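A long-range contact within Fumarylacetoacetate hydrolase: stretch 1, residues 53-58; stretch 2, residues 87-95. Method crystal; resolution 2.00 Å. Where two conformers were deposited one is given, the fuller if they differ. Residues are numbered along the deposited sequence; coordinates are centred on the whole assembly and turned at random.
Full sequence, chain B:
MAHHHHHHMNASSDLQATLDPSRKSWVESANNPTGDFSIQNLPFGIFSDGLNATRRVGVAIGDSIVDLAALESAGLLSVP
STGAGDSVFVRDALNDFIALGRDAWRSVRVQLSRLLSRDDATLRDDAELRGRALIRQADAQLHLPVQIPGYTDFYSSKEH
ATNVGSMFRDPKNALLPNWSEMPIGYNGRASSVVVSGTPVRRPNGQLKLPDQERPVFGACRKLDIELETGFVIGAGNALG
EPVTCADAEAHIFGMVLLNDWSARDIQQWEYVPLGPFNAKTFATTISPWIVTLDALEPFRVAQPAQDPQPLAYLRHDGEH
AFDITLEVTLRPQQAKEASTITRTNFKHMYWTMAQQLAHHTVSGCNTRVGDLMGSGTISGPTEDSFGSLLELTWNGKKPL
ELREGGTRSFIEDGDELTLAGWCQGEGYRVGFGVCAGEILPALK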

# COMPACT_ATOMS: atom_id res chain seq x y z
N ALA B 53 -11.40 13.74 24.39
CA ALA B 53 -10.70 13.74 23.11
C ALA B 53 -10.04 12.40 22.81
O ALA B 53 -9.38 12.27 21.77
CB ALA B 53 -9.65 14.85 23.08
N THR B 54 -10.20 11.41 23.68
CA THR B 54 -9.67 10.08 23.40
C THR B 54 -10.52 9.40 22.33
O THR B 54 -11.75 9.39 22.41
CB THR B 54 -9.62 9.24 24.67
OG1 THR B 54 -8.85 9.92 25.67
CG2 THR B 54 -8.99 7.88 24.39
N ARG B 55 -9.86 8.85 21.31
CA ARG B 55 -10.60 8.19 20.26
C ARG B 55 -11.05 6.82 20.74
O ARG B 55 -10.33 6.13 21.48
CB ARG B 55 -9.75 8.07 18.99
CG ARG B 55 -9.47 9.43 18.38
CD ARG B 55 -8.63 9.33 17.12
NE ARG B 55 -8.16 10.65 16.71
CZ ARG B 55 -7.61 10.92 15.53
NH1 ARG B 55 -7.46 9.95 14.63
NH2 ARG B 55 -7.21 12.16 15.25
N ARG B 56 -12.27 6.45 20.38
CA ARG B 56 -12.87 5.23 20.87
C ARG B 56 -13.92 4.77 19.87
O ARG B 56 -14.32 5.52 18.97
CB ARG B 56 -13.46 5.43 22.27
CG ARG B 56 -14.48 6.54 22.38
CD ARG B 56 -14.46 7.11 23.79
NE ARG B 56 -15.52 8.09 24.03
CZ ARG B 56 -15.38 9.39 23.82
NH1 ARG B 56 -14.23 9.87 23.36
NH2 ARG B 56 -16.39 10.21 24.07
N VAL B 57 -14.36 3.52 20.03
CA VAL B 57 -15.27 2.93 19.06
C VAL B 57 -16.69 3.43 19.33
O VAL B 57 -17.16 3.44 20.47
CB VAL B 57 -15.22 1.40 19.13
CG1 VAL B 57 -16.24 0.82 18.19
CG2 VAL B 57 -13.81 0.92 18.77
N GLY B 58 -17.37 3.85 18.26
CA GLY B 58 -18.74 4.30 18.37
C GLY B 58 -19.62 3.59 17.36
O GLY B 58 -19.17 3.08 16.34
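Stretch 2 87-95: SVFVRDALN

How does stretch 2 run past stretch 1? It passes antiparallel, since the CA atoms pair in opposite order: Arg55 with Asp92 at 5.1 Å, Arg56 with Val90 at 4.5 Å, Val57 with Phe89 at 4.8 Å. Stretch 1 enters a strand at Arg56. Stretch 2 instead opens with a type I beta turn from Ser87 to Val90, closed by Val90 N donating to Ser87 O at 3.2 Å, and then continues largely without regular structure.

What does Val57 contribute, the residue covered most? Its CB points toward stretch 2, and its backbone makes the one direct hydrogen bond between the stretches, Val57 N to Phe89 O at 2.8 Å with an angle of 158° at the hydrogen. That bond holds the backbone of Val57 against the turn. The side chain, in rotamer t, packs with Val57 CB 3.8 Å from Phe89 CD1, while Val57 CG1 meets Leu94 CD2 at 3.6 Å. Leu94 starts sideways, but the end of its side chain comes nearer, so Val57 touches both the turn and a residue well beyond it.

How does Arg55 meet Asp92 if no salt bridge joins them? The extended arginine carries its guanidinium away from the carboxylate, and Arg55 CB lies 3.2 Å from Asp92 OD1. Water supplies the polar links. One water donates to Arg55 O at 2.4 Å and to Asp92 OD1 at 2.7 Å; a second accepts from Arg55 N at 2.9 Å and donates to Asp92 OD1 at 2.7 Å. A third accepts from Arg55 NH1 at 2.4 Å and donates to Asp92 O at 2.8 Å.

Why does direct backbone pairing not extend to Arg55? Arg55 O and Arg91 O approach to 3.2 Å, but both are acceptors and cannot bond to each other.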

# COMPACT_ATOMS: atom_id res chain seq x y z
N SER B 87 -9.04 -2.53 26.48
CA SER B 87 -10.34 -2.65 25.85
C SER B 87 -10.20 -2.38 24.36
O SER B 87 -9.57 -1.39 23.97
CB SER B 87 -11.34 -1.67 26.47
OG SER B 87 -12.44 -1.42 25.60
N VAL B 88 -10.77 -3.26 23.52
CA VAL B 88 -10.71 -3.04 22.08
C VAL B 88 -11.52 -1.84 21.63
O VAL B 88 -11.39 -1.41 20.48
CB VAL B 88 -11.21 -4.27 21.29
CG1 VAL B 88 -10.30 -5.47 21.49
CG2 VAL B 88 -12.65 -4.59 21.69
N PHE B 89 -12.38 -1.30 22.50
CA PHE B 89 -13.19 -0.14 22.18
C PHE B 89 -12.47 1.18 22.46
O PHE B 89 -12.91 2.23 21.98
CB PHE B 89 -14.51 -0.19 22.95
CG PHE B 89 -15.39 -1.36 22.57
CD1 PHE B 89 -15.54 -1.73 21.24
CD2 PHE B 89 -16.04 -2.10 23.55
CE1 PHE B 89 -16.35 -2.82 20.90
CE2 PHE B 89 -16.84 -3.18 23.20
CZ PHE B 89 -16.99 -3.54 21.88
N VAL B 90 -11.37 1.15 23.22
CA VAL B 90 -10.56 2.34 23.43
C VAL B 90 -9.31 2.21 22.56
O VAL B 90 -8.26 1.74 23.01
CB VAL B 90 -10.19 2.54 24.91
CG1 VAL B 90 -9.48 3.86 25.10
CG2 VAL B 90 -11.44 2.49 25.76
N ARG B 91 -9.46 2.62 21.30
CA ARG B 91 -8.47 2.44 20.25
C ARG B 91 -8.72 3.54 19.24
O ARG B 91 -9.86 4.00 19.09
CB ARG B 91 -8.60 1.08 19.55
CG ARG B 91 -8.32 -0.14 20.39
CD ARG B 91 -6.84 -0.37 20.52
NE ARG B 91 -6.56 -1.67 21.10
CZ ARG B 91 -6.63 -1.93 22.40
NH1 ARG B 91 -6.99 -0.98 23.25
NH2 ARG B 91 -6.35 -3.14 22.86
N ASP B 92 -7.67 3.96 18.54
CA ASP B 92 -7.75 4.95 17.48
C ASP B 92 -8.20 4.36 16.15
O ASP B 92 -8.23 5.07 15.14
CB ASP B 92 -6.38 5.63 17.30
CG ASP B 92 -5.96 6.41 18.53
OD1 ASP B 92 -6.82 6.73 19.36
OD2 ASP B 92 -4.75 6.72 18.66
N ALA B 93 -8.52 3.07 16.12
CA ALA B 93 -8.95 2.39 14.90
C ALA B 93 -9.73 1.15 15.31
O ALA B 93 -9.58 0.64 16.42
CB ALA B 93 -7.75 2.03 14.02
N LEU B 94 -10.56 0.67 14.39
CA LEU B 94 -11.40 -0.50 14.61
C LEU B 94 -10.67 -1.82 14.43
O LEU B 94 -11.28 -2.88 14.64
CB LEU B 94 -12.60 -0.48 13.66
CG LEU B 94 -13.71 0.53 13.96
CD1 LEU B 94 -14.61 0.72 12.75
CD2 LEU B 94 -14.52 0.01 15.13
N ASN B 95 -9.39 -1.78 14.04
CA ASN B 95 -8.67 -3.00 13.64
C ASN B 95 -8.75 -4.08 14.71
O ASN B 95 -9.17 -5.21 14.44
CB ASN B 95 -7.22 -2.68 13.32
CG ASN B 95 -7.08 -1.72 12.14
OD1 ASN B 95 -7.75 -0.70 12.08
ND2 ASN B 95 -6.19 -2.06 11.20
O HOH W 1 -7.92 5.82 21.61
O HOH W 2 -6.97 8.89 21.01
O HOH W 3 -8.13 7.70 14.13